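D-isomer specific 2-hydroxyacid dehydrogenase family protein (Desulfovibrio vulgaris, PDB 5TX7) probably interconverts a D-2-hydroxyacid and its 2-keto acid, with NAD as the hydride carrier. Local coordinates at residues 151-156 and 172-177; 202-207 and 230-235; 209-214 and 238-243; 260-265 and 282-287. One frame throughout, in Å; residues are numbered along the deposited sequence.

Interaction 1. Residues 151-156 and 172-177; sequences MGIVGF and MNVIAY
The first beta-alpha-beta unit of the Rossmann-type NAD-binding domain is closed here, where M151, G152, I153 and V154 pair with V174, I175, A176 and Y177. The two parallel strands are joined through helix 158-169. Five backbone bonds link them, beginning with M151 N to N173 O (2.7 Å, N-H...O angle 169°). I175 sits between two residues of the first strand: its N donates to M151 O (2.9 Å) and its O accepts from I153 N (2.9 Å). Two residues on, Y177 N donates to I153 O, and Y177 O accepts from G155 N just past the strand. Beneath helix 158-169, M151, I153, V174 and A176 share one face of the sheet; I153 CG1 is anti to the carbonyl carbon (chi1 -62°), and the chain extends CD1 to V174 CG1 at 3.8 Å. At the start of the paired strands M172 CE lies against M151 CB (3.8 Å). Past the strand the ring of F156 turns back over A176, whose CB stands 3.8 Å from the ring centroid and 12° off its normal, a CH-pi contact. On the other face helix 195-201 covers V154 and Y177. G155 begins what is probably the glycine-rich GxGxxG dinucleotide-binding turn. Its N-H bond to Y177 O fixes the start of that turn against the second strand, and the four helix-facing side chains are all apolar.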
loop_
_atom_site.group_PDB
_atom_site.type_symbol
_atom_site.label_atom_id
_atom_site.label_comp_id
_atom_site.label_asym_id
_atom_site.label_seq_id
_atom_site.Cartn_x
_atom_site.Cartn_y
_atom_site.Cartn_z
ATOM N N MET A 151 1.473 15.222 -4.763
ATOM C CA MET A 151 1.144 15.021 -3.368
ATOM C C MET A 151 1.359 16.340 -2.649
ATOM O O MET A 151 2.466 16.889 -2.655
ATOM C CB MET A 151 2.044 13.933 -2.764
ATOM C CG MET A 151 1.922 13.731 -1.268
ATOM S SD MET A 151 0.410 12.896 -0.735
ATOM C CE MET A 151 0.841 11.208 -1.114
ATOM N N GLY A 152 0.284 16.832 -2.032
ATOM C CA GLY A 152 0.288 18.049 -1.230
ATOM C C GLY A 152 0.243 17.643 0.222
ATOM O O GLY A 152 -0.655 16.910 0.632
ATOM N N ILE A 153 1.217 18.107 0.994
ATOM C CA ILE A 153 1.411 17.677 2.379
ATOM C C ILE A 153 1.192 18.886 3.283
ATOM O O ILE A 153 1.979 19.825 3.263
ATOM C CB ILE A 153 2.827 17.077 2.553
ATOM C CG1 ILE A 153 2.964 15.846 1.658
ATOM C CG2 ILE A 153 3.122 16.727 4.003
ATOM C CD1 ILE A 153 4.355 15.258 1.610
ATOM N N VAL A 154 0.109 18.851 4.051
ATOM C CA VAL A 154 -0.270 19.927 4.959
ATOM C C VAL A 154 0.374 19.651 6.306
ATOM O O VAL A 154 -0.112 18.836 7.076
ATOM C CB VAL A 154 -1.819 20.016 5.094
ATOM C CG1 VAL A 154 -2.237 21.133 6.038
ATOM C CG2 VAL A 154 -2.457 20.235 3.728
ATOM N N GLY A 155 1.482 20.335 6.579
ATOM C CA GLY A 155 2.266 20.130 7.817
ATOM C C GLY A 155 3.478 19.281 7.479
ATOM O O GLY A 155 3.328 18.216 6.894
ATOM N N PHE A 156 4.680 19.761 7.807
ATOM C CA PHE A 156 5.920 19.139 7.321
ATOM C C PHE A 156 6.890 18.864 8.467
ATOM O O PHE A 156 8.095 19.138 8.380
ATOM C CB PHE A 156 6.546 20.015 6.217
ATOM C CG PHE A 156 7.318 19.248 5.165
ATOM C CD1 PHE A 156 6.786 18.093 4.569
ATOM C CD2 PHE A 156 8.562 19.712 4.719
ATOM C CE1 PHE A 156 7.497 17.412 3.594
ATOM C CE2 PHE A 156 9.258 19.044 3.737
ATOM C CZ PHE A 156 8.733 17.884 3.174
ATOM N N MET A 172 5.725 10.706 -7.676
ATOM C CA MET A 172 4.849 11.855 -7.482
ATOM C C MET A 172 5.682 13.122 -7.300
ATOM O O MET A 172 6.798 13.079 -6.788
ATOM C CB MET A 172 3.954 11.685 -6.249
ATOM C CG MET A 172 3.157 10.411 -6.197
ATOM S SD MET A 172 2.099 10.217 -4.750
ATOM C CE MET A 172 0.786 11.342 -5.250
ATOM N N ASN A 173 5.112 14.247 -7.712
ATOM C CA ASN A 173 5.632 15.543 -7.352
ATOM C C ASN A 173 5.161 15.786 -5.946
ATOM O O ASN A 173 4.093 15.306 -5.565
ATOM C CB ASN A 173 5.079 16.631 -8.256
ATOM C CG ASN A 173 5.353 16.352 -9.712
ATOM O OD1 ASN A 173 6.474 16.424 -10.140
ATOM N ND2 ASN A 173 4.338 16.036 -10.473
ATOM N N VAL A 174 5.950 16.533 -5.183
ATOM C CA VAL A 174 5.643 16.843 -3.798
ATOM C C VAL A 174 5.612 18.362 -3.617
ATOM O O VAL A 174 6.478 19.082 -4.107
ATOM C CB VAL A 174 6.669 16.220 -2.841
ATOM C CG1 VAL A 174 6.306 16.496 -1.396
ATOM C CG2 VAL A 174 6.773 14.717 -3.081
ATOM N N ILE A 175 4.580 18.832 -2.925
ATOM C CA ILE A 175 4.511 20.191 -2.432
ATOM C C ILE A 175 4.075 20.154 -0.977
ATOM O O ILE A 175 3.269 19.322 -0.591
ATOM C CB ILE A 175 3.581 21.074 -3.289
ATOM C CG1 ILE A 175 2.117 20.588 -3.225
ATOM C CG2 ILE A 175 4.089 21.103 -4.731
ATOM C CD1 ILE A 175 1.200 21.409 -4.108
ATOM N N ALA A 176 4.635 21.044 -0.169
ATOM C CA ALA A 176 4.396 21.049 1.264
ATOM C C ALA A 176 3.986 22.422 1.752
ATOM O O ALA A 176 4.600 23.411 1.367
ATOM C CB ALA A 176 5.652 20.605 1.982
ATOM N N TYR A 177 2.936 22.474 2.576
ATOM C CA TYR A 177 2.618 23.654 3.372
ATOM C C TYR A 177 3.352 23.451 4.676
ATOM O O TYR A 177 2.990 22.590 5.474
ATOM C CB TYR A 177 1.109 23.830 3.605
ATOM C CG TYR A 177 0.783 24.976 4.549
ATOM C CD1 TYR A 177 1.123 26.282 4.215
ATOM C CD2 TYR A 177 0.163 24.752 5.797
ATOM C CE1 TYR A 177 0.861 27.348 5.072
ATOM C CE2 TYR A 177 -0.101 25.811 6.670
ATOM C CZ TYR A 177 0.249 27.114 6.300
ATOM O OH TYR A 177 0.004 28.185 7.148
#

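Interaction 2. Residues 202-207 and 230-235; sequences ADVVSL and GSYLIN
V205 and L233, side by side on neighbouring parallel strands, mark the densely packed middle of this contact. L233 CG lies anti to its backbone N (chi1 179°), and the branch ends with CD1 3.9 Å from V205 CG1. Further on, N235 OD1, itself bonded to A237 N, rests against L207 CB at 3.6 Å. Backbone bonds stitch the strands: Y232 N to D203 O (2.9 Å), V205 N to Y232 O, I234 N to V205 O (2.8 Å) and L207 N to I234 O. On the opposite face V204, S206, Y232 and I234 lie under helix 100-116. S206 OG bonds H208 NE2, and Y232 OH is hydrogen-bonded to E144 OE1. The start of the strands is wetter. One water donates to both D203 OD1 (2.8 Å) and S231 OG (2.7 Å), and a second donates to G230 O, with a weak bond to D203 O. D203 OD1 also forms a salt bridge with R228 NE, OD2 takes T150 N, and S231 OG bonds R228 O. The chemistry thus divides: apolar branches and backbone bonds hold the core, whereas at the strand starts two waters and R228 supplement the direct Y232 N to D203 O bond.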
loop_
_atom_site.group_PDB
_atom_site.type_symbol
_atom_site.label_atom_id
_atom_site.label_comp_id
_atom_site.label_asym_id
_atom_site.label_seq_id
_atom_site.Cartn_x
_atom_site.Cartn_y
_atom_site.Cartn_z
ATOM N N ALA A 202 -2.562 20.171 -5.904
ATOM C CA ALA A 202 -2.412 18.792 -5.470
ATOM C C ALA A 202 -3.515 17.879 -5.987
ATOM O O ALA A 202 -4.696 18.211 -5.919
ATOM C CB ALA A 202 -2.384 18.721 -3.961
ATOM N N ASP A 203 -3.091 16.715 -6.471
ATOM C CA ASP A 203 -3.985 15.607 -6.804
ATOM C C ASP A 203 -4.306 14.725 -5.601
ATOM O O ASP A 203 -5.335 14.071 -5.597
ATOM C CB ASP A 203 -3.364 14.737 -7.899
ATOM C CG ASP A 203 -3.137 15.497 -9.172
ATOM O OD1 ASP A 203 -4.118 16.019 -9.722
ATOM O OD2 ASP A 203 -1.961 15.618 -9.610
ATOM N N VAL A 204 -3.391 14.662 -4.638
ATOM C CA VAL A 204 -3.604 13.975 -3.379
ATOM C C VAL A 204 -3.182 14.924 -2.283
ATOM O O VAL A 204 -2.085 15.453 -2.325
ATOM C CB VAL A 204 -2.730 12.712 -3.241
ATOM C CG1 VAL A 204 -3.017 12.001 -1.913
ATOM C CG2 VAL A 204 -2.937 11.784 -4.423
ATOM N N VAL A 205 -4.039 15.103 -1.286
ATOM C CA VAL A 205 -3.733 15.918 -0.135
ATOM C C VAL A 205 -3.695 15.021 1.085
ATOM O O VAL A 205 -4.671 14.333 1.335
ATOM C CB VAL A 205 -4.830 16.981 0.103
ATOM C CG1 VAL A 205 -4.616 17.687 1.440
ATOM C CG2 VAL A 205 -4.782 18.015 -0.993
ATOM N N SER A 206 -2.604 15.081 1.860
ATOM C CA SER A 206 -2.510 14.392 3.130
ATOM C C SER A 206 -2.254 15.347 4.293
ATOM O O SER A 206 -1.361 16.187 4.214
ATOM C CB SER A 206 -1.394 13.366 3.078
ATOM O OG SER A 206 -1.442 12.532 4.240
ATOM N N LEU A 207 -2.998 15.182 5.394
ATOM C CA LEU A 207 -2.937 16.096 6.544
ATOM C C LEU A 207 -2.001 15.605 7.637
ATOM O O LEU A 207 -2.095 14.455 8.078
ATOM C CB LEU A 207 -4.335 16.297 7.131
ATOM C CG LEU A 207 -5.420 16.802 6.164
ATOM C CD1 LEU A 207 -6.683 17.138 6.950
ATOM C CD2 LEU A 207 -4.983 18.002 5.329
ATOM N N GLY A 230 -11.552 14.539 -9.355
ATOM C CA GLY A 230 -10.805 13.298 -9.324
ATOM C C GLY A 230 -9.688 13.235 -8.292
ATOM O O GLY A 230 -8.884 12.284 -8.310
ATOM N N SER A 231 -9.635 14.192 -7.368
ATOM C CA SER A 231 -8.552 14.228 -6.363
ATOM C C SER A 231 -8.846 13.366 -5.140
ATOM O O SER A 231 -9.978 12.881 -4.940
ATOM C CB SER A 231 -8.272 15.671 -5.936
ATOM O OG SER A 231 -7.764 16.424 -7.046
ATOM N N TYR A 232 -7.800 13.135 -4.345
ATOM C CA TYR A 232 -7.880 12.279 -3.156
ATOM C C TYR A 232 -7.519 13.063 -1.900
ATOM O O TYR A 232 -6.597 13.881 -1.932
ATOM C CB TYR A 232 -6.957 11.069 -3.293
ATOM C CG TYR A 232 -7.356 10.105 -4.383
ATOM C CD1 TYR A 232 -8.325 9.122 -4.156
ATOM C CD2 TYR A 232 -6.799 10.189 -5.663
ATOM C CE1 TYR A 232 -8.690 8.218 -5.151
ATOM C CE2 TYR A 232 -7.172 9.308 -6.670
ATOM C CZ TYR A 232 -8.128 8.331 -6.422
ATOM O OH TYR A 232 -8.493 7.449 -7.435
ATOM N N LEU A 233 -8.244 12.803 -0.800
ATOM C CA LEU A 233 -7.938 13.361 0.533
ATOM C C LEU A 233 -7.617 12.249 1.536
ATOM O O LEU A 233 -8.329 11.248 1.612
ATOM C CB LEU A 233 -9.139 14.154 1.043
ATOM C CG LEU A 233 -8.998 14.792 2.429
ATOM C CD1 LEU A 233 -7.887 15.830 2.462
ATOM C CD2 LEU A 233 -10.321 15.375 2.860
ATOM N N ILE A 234 -6.547 12.423 2.306
ATOM C CA ILE A 234 -6.146 11.453 3.332
ATOM C C ILE A 234 -5.989 12.211 4.631
ATOM O O ILE A 234 -5.342 13.269 4.658
ATOM C CB ILE A 234 -4.786 10.775 3.019
ATOM C CG1 ILE A 234 -4.755 10.170 1.601
ATOM C CG2 ILE A 234 -4.486 9.686 4.044
ATOM C CD1 ILE A 234 -5.694 8.986 1.379
ATOM N N ASN A 235 -6.543 11.667 5.709
ATOM C CA ASN A 235 -6.435 12.285 7.026
ATOM C C ASN A 235 -6.151 11.239 8.102
ATOM O O ASN A 235 -7.053 10.507 8.532
ATOM C CB ASN A 235 -7.713 13.014 7.362
ATOM C CG ASN A 235 -7.632 13.774 8.677
ATOM O OD1 ASN A 235 -6.571 14.194 9.098
ATOM N ND2 ASN A 235 -8.776 13.984 9.309
HETATM O O HOH W 1 -6.613 15.062 -9.043
HETATM O O HOH W 2 -5.939 12.230 -8.387
#

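Interaction 3. Residues 209-214 and 238-243; sequences CPLTPE and RGPLLD
L211 carries CG across the gap, anti to its backbone N (chi1 -178°), and chi2 64° places CD2 on P240 and CD1 between P240 and L241; R238, bent at chi2 (-65°) and chi3, curls back beside it. L211 therefore lies over one face of the guanidinium, with CD2 offset toward the rim and CB 3.6 Å from R238 NH1. The same CD2 meets P240 CG at 3.6 Å, the leucine crossing the proline at about a right angle. Its sister methyl CD1 touches L241 CD2 (3.9 Å), the two leucines sliding past each other in opposite directions. L241 CD1 continues the apolar surface to C209 SG at 4.0 Å. A water at the guanidinium edge, in its plane, accepts from R238 NH1 (3.2 Å) and L211 N (3.0 Å). Residues 239-241 form a short 3-10 turn, with L241 N bonded to R238 O, which also accepts from N235 ND2. P240 and L241 are further tied by backbone bonds to G217 and V219. The arrangement joins two loops at the C-terminal ends of strands 204-207 and 231-235, the edge where Rossmann domains bind their nucleotide. R238 is probably the arginine that in this family binds the substrate carboxylate. Direct contacts are thus apolar or over the guanidinium face, and a bridging water supplies the polar link.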
loop_
_atom_site.group_PDB
_atom_site.type_symbol
_atom_site.label_atom_id
_atom_site.label_comp_id
_atom_site.label_asym_id
_atom_site.label_seq_id
_atom_site.Cartn_x
_atom_site.Cartn_y
_atom_site.Cartn_z
ATOM N N CYS A 209 -0.771 18.026 10.395
ATOM C CA CYS A 209 -0.643 19.226 11.210
ATOM C C CYS A 209 -1.449 19.079 12.500
ATOM O O CYS A 209 -2.438 18.337 12.545
ATOM C CB CYS A 209 -1.108 20.467 10.440
ATOM S SG CYS A 209 -2.788 20.392 9.760
ATOM N N PRO A 210 -1.017 19.776 13.568
ATOM C CA PRO A 210 -1.790 19.694 14.806
ATOM C C PRO A 210 -3.111 20.459 14.703
ATOM O O PRO A 210 -3.217 21.393 13.901
ATOM C CB PRO A 210 -0.861 20.304 15.862
ATOM C CG PRO A 210 0.202 21.035 15.122
ATOM C CD PRO A 210 0.128 20.698 13.667
ATOM N N LEU A 211 -4.103 20.041 15.489
ATOM C CA LEU A 211 -5.376 20.753 15.571
ATOM C C LEU A 211 -5.232 21.935 16.530
ATOM O O LEU A 211 -4.837 21.762 17.675
ATOM C CB LEU A 211 -6.500 19.819 16.042
ATOM C CG LEU A 211 -7.921 20.400 16.143
ATOM C CD1 LEU A 211 -8.428 20.822 14.772
ATOM C CD2 LEU A 211 -8.862 19.386 16.772
ATOM N N THR A 212 -5.533 23.129 16.027
ATOM C CA THR A 212 -5.494 24.381 16.784
ATOM C C THR A 212 -6.707 25.197 16.352
ATOM O O THR A 212 -7.438 24.770 15.454
ATOM C CB THR A 212 -4.205 25.187 16.479
ATOM O OG1 THR A 212 -4.136 25.495 15.074
ATOM C CG2 THR A 212 -2.966 24.403 16.896
ATOM N N PRO A 213 -6.944 26.357 16.993
ATOM C CA PRO A 213 -7.912 27.320 16.451
ATOM C C PRO A 213 -7.700 27.649 14.963
ATOM O O PRO A 213 -8.673 27.657 14.206
ATOM C CB PRO A 213 -7.679 28.568 17.313
ATOM C CG PRO A 213 -7.201 28.036 18.626
ATOM C CD PRO A 213 -6.535 26.706 18.370
ATOM N N GLU A 214 -6.444 27.886 14.565
ATOM C CA GLU A 214 -6.080 28.261 13.181
ATOM C C GLU A 214 -6.348 27.178 12.141
ATOM O O GLU A 214 -6.664 27.493 10.993
ATOM C CB GLU A 214 -4.600 28.655 13.093
ATOM N N ARG A 238 -6.158 14.660 12.623
ATOM C CA ARG A 238 -7.214 14.996 13.592
ATOM C C ARG A 238 -8.528 15.236 12.853
ATOM O O ARG A 238 -8.559 15.942 11.848
ATOM C CB ARG A 238 -6.851 16.252 14.388
ATOM C CG ARG A 238 -5.565 16.168 15.217
ATOM C CD ARG A 238 -5.626 15.149 16.344
ATOM N NE ARG A 238 -6.801 15.339 17.189
ATOM C CZ ARG A 238 -6.932 16.268 18.143
ATOM N NH1 ARG A 238 -5.950 17.130 18.427
ATOM N NH2 ARG A 238 -8.070 16.327 18.835
ATOM N N GLY A 239 -9.606 14.644 13.355
ATOM C CA GLY A 239 -10.941 14.759 12.751
ATOM C C GLY A 239 -11.438 16.169 12.470
ATOM O O GLY A 239 -11.845 16.459 11.354
ATOM N N PRO A 240 -11.379 17.063 13.467
ATOM C CA PRO A 240 -11.838 18.444 13.262
ATOM C C PRO A 240 -11.033 19.300 12.275
ATOM O O PRO A 240 -11.395 20.449 12.040
ATOM C CB PRO A 240 -11.809 19.051 14.683
ATOM C CG PRO A 240 -11.917 17.892 15.596
ATOM C CD PRO A 240 -11.162 16.776 14.899
ATOM N N LEU A 241 -9.972 18.762 11.690
ATOM C CA LEU A 241 -9.323 19.406 10.549
ATOM C C LEU A 241 -10.239 19.503 9.317
ATOM O O LEU A 241 -10.004 20.339 8.453
ATOM C CB LEU A 241 -8.009 18.689 10.197
ATOM C CG LEU A 241 -6.888 18.727 11.222
ATOM C CD1 LEU A 241 -5.714 17.904 10.730
ATOM C CD2 LEU A 241 -6.444 20.149 11.498
ATOM N N LEU A 242 -11.275 18.671 9.245
ATOM C CA LEU A 242 -12.233 18.675 8.126
ATOM C C LEU A 242 -13.570 19.268 8.501
ATOM O O LEU A 242 -14.004 19.116 9.641
ATOM C CB LEU A 242 -12.566 17.237 7.723
ATOM C CG LEU A 242 -11.519 16.206 7.447
ATOM C CD1 LEU A 242 -12.199 14.943 6.938
ATOM C CD2 LEU A 242 -10.625 16.808 6.408
ATOM N N ASP A 243 -14.232 19.887 7.520
ATOM C CA ASP A 243 -15.685 20.087 7.567
ATOM C C ASP A 243 -16.266 18.819 6.946
ATOM O O ASP A 243 -16.237 18.644 5.723
ATOM C CB ASP A 243 -16.097 21.353 6.798
ATOM C CG ASP A 243 -17.629 21.542 6.709
ATOM O OD1 ASP A 243 -18.402 20.706 7.222
ATOM O OD2 ASP A 243 -18.077 22.542 6.110
HETATM O O HOH W 3 -3.097 17.707 17.168
#

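Interaction 4. Residues 260-265 and 282-287; sequences GLDVLS and LITPHL
D262 and T284 cross at about a right angle, and the carboxylate is turned so that OD1 receives two donors. T284 OG1 gives its proton to D262 OD1 at 2.6 Å, on the anti side and 16° out of the carboxylate plane; L287 N reaches the same OD1 at 3.1 Å on the syn side. OD2 accepts from A288 N, and T284 OG1 also pairs with H106 NE2. With CG of D262 anti to its backbone N (chi1 -166°), the carboxylate swings across to the turn at 284-287, where P285 centres an inverse gamma turn. The imidazole of H286 is laid under V263: CG1 sits over the ring, 4.0 Å from its centroid and 10° off the normal. H286 ND1 bonds E267, consistent with the His-Glu couple of this family, and W136 of the second subunit meets the ring edge-to-face. Before the turn the backbones pair through L261 N to L282 O (2.8 Å) and T284 N to L261 O (2.9 Å). Strands 256-261 and 281-283 end the sheet: strand 231-235 flanks the first, helix 100-116 packs on D262, L282 and L287, helix 274-277 covers L261, I283 and L264, and D122 of the second subunit bonds I283 N.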
loop_
_atom_site.group_PDB
_atom_site.type_symbol
_atom_site.label_atom_id
_atom_site.label_comp_id
_atom_site.label_asym_id
_atom_site.label_seq_id
_atom_site.Cartn_x
_atom_site.Cartn_y
_atom_site.Cartn_z
ATOM N N GLY A 260 -9.605 8.807 2.470
ATOM C CA GLY A 260 -9.085 7.803 3.380
ATOM C C GLY A 260 -8.925 8.447 4.747
ATOM O O GLY A 260 -8.111 9.346 4.921
ATOM N N LEU A 261 -9.683 7.977 5.726
ATOM C CA LEU A 261 -9.781 8.656 7.014
ATOM C C LEU A 261 -9.516 7.676 8.141
ATOM O O LEU A 261 -10.178 6.658 8.243
ATOM C CB LEU A 261 -11.169 9.268 7.168
ATOM C CG LEU A 261 -11.657 10.115 5.992
ATOM C CD1 LEU A 261 -13.096 10.535 6.257
ATOM C CD2 LEU A 261 -10.784 11.333 5.759
ATOM N N ASP A 262 -8.515 7.970 8.964
ATOM C CA ASP A 262 -8.252 7.183 10.146
ATOM C C ASP A 262 -8.816 7.837 11.438
ATOM O O ASP A 262 -8.795 7.252 12.523
ATOM C CB ASP A 262 -6.768 6.947 10.281
ATOM C CG ASP A 262 -6.458 5.863 11.279
ATOM O OD1 ASP A 262 -7.022 4.737 11.158
ATOM O OD2 ASP A 262 -5.681 6.171 12.218
ATOM N N VAL A 263 -9.337 9.047 11.305
ATOM C CA VAL A 263 -9.892 9.775 12.413
ATOM C C VAL A 263 -11.163 10.456 11.941
ATOM O O VAL A 263 -11.346 10.669 10.734
ATOM C CB VAL A 263 -8.886 10.798 12.951
ATOM C CG1 VAL A 263 -7.643 10.099 13.490
ATOM C CG2 VAL A 263 -8.511 11.798 11.863
ATOM N N LEU A 264 -12.022 10.757 12.908
ATOM C CA LEU A 264 -13.296 11.462 12.710
ATOM C C LEU A 264 -13.541 12.403 13.912
ATOM O O LEU A 264 -12.934 12.249 14.970
ATOM C CB LEU A 264 -14.446 10.477 12.565
ATOM C CG LEU A 264 -14.407 9.472 11.414
ATOM C CD1 LEU A 264 -15.604 8.499 11.563
ATOM C CD2 LEU A 264 -14.494 10.171 10.069
ATOM N N SER A 265 -14.396 13.400 13.726
ATOM C CA SER A 265 -14.677 14.384 14.774
ATOM C C SER A 265 -15.395 13.767 15.969
ATOM O O SER A 265 -15.162 14.215 17.095
ATOM C CB SER A 265 -15.470 15.556 14.213
ATOM O OG SER A 265 -14.700 16.205 13.208
ATOM N N LEU A 282 -13.066 5.607 2.570
ATOM C CA LEU A 282 -12.432 4.513 3.287
ATOM C C LEU A 282 -12.096 4.992 4.705
ATOM O O LEU A 282 -11.477 6.038 4.884
ATOM C CB LEU A 282 -11.171 4.089 2.551
ATOM C CG LEU A 282 -10.533 2.760 2.883
ATOM C CD1 LEU A 282 -11.454 1.649 2.435
ATOM C CD2 LEU A 282 -9.184 2.648 2.169
ATOM N N ILE A 283 -12.543 4.248 5.713
ATOM C CA ILE A 283 -12.413 4.671 7.097
ATOM C C ILE A 283 -11.784 3.535 7.906
ATOM O O ILE A 283 -12.172 2.374 7.781
ATOM C CB ILE A 283 -13.762 5.085 7.709
ATOM C CG1 ILE A 283 -14.459 6.102 6.796
ATOM C CG2 ILE A 283 -13.553 5.688 9.097
ATOM C CD1 ILE A 283 -15.795 6.597 7.331
ATOM N N THR A 284 -10.802 3.882 8.729
ATOM C CA THR A 284 -10.153 2.929 9.609
ATOM C C THR A 284 -10.228 3.489 11.042
ATOM O O THR A 284 -10.232 4.693 11.220
ATOM C CB THR A 284 -8.675 2.663 9.163
ATOM O OG1 THR A 284 -7.987 3.888 8.950
ATOM C CG2 THR A 284 -8.641 1.906 7.846
ATOM N N PRO A 285 -10.309 2.607 12.065
ATOM C CA PRO A 285 -10.651 3.032 13.418
ATOM C C PRO A 285 -9.466 3.545 14.255
ATOM O O PRO A 285 -9.080 2.909 15.241
ATOM C CB PRO A 285 -11.246 1.751 14.017
ATOM C CG PRO A 285 -10.439 0.689 13.384
ATOM C CD PRO A 285 -10.291 1.135 11.967
ATOM N N HIS A 286 -8.894 4.684 13.860
ATOM C CA HIS A 286 -7.837 5.346 14.609
ATOM C C HIS A 286 -6.700 4.398 14.979
ATOM O O HIS A 286 -6.328 4.283 16.142
ATOM C CB HIS A 286 -8.441 6.016 15.841
ATOM C CG HIS A 286 -7.617 7.132 16.391
ATOM N ND1 HIS A 286 -8.129 8.056 17.280
ATOM C CD2 HIS A 286 -6.321 7.471 16.192
ATOM C CE1 HIS A 286 -7.175 8.911 17.615
ATOM N NE2 HIS A 286 -6.075 8.590 16.955
ATOM N N LEU A 287 -6.152 3.734 13.971
ATOM C CA LEU A 287 -5.117 2.729 14.143
ATOM C C LEU A 287 -3.847 3.008 13.322
ATOM O O LEU A 287 -3.003 2.136 13.181
ATOM C CB LEU A 287 -5.703 1.340 13.792
ATOM C CG LEU A 287 -6.299 1.089 12.408
ATOM C CD1 LEU A 287 -5.270 1.201 11.301
ATOM C CD2 LEU A 287 -6.950 -0.278 12.325
#

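Interactions 1, 2 and 4 lie along one seven-stranded parallel sheet, the Rossmann core of the NAD-binding domain. Interactions 1 and 2 have centres 10 Å apart and share adjoining strands 150-154 and 204-207; interactions 2 and 4, 14 Å apart, meet through strands 231-235 and 256-261. The ends of this row, interactions 1 and 4, do not touch: their nearest atoms are about 11 Å apart. Interaction 3 lies in the loops that follow the two strands of interaction 2, so their segments alternate along the chain, and it also touches interactions 1 and 4. Together the four run from the probable nucleotide-binding turn, through the R238 loop, to H286 beside the second subunit.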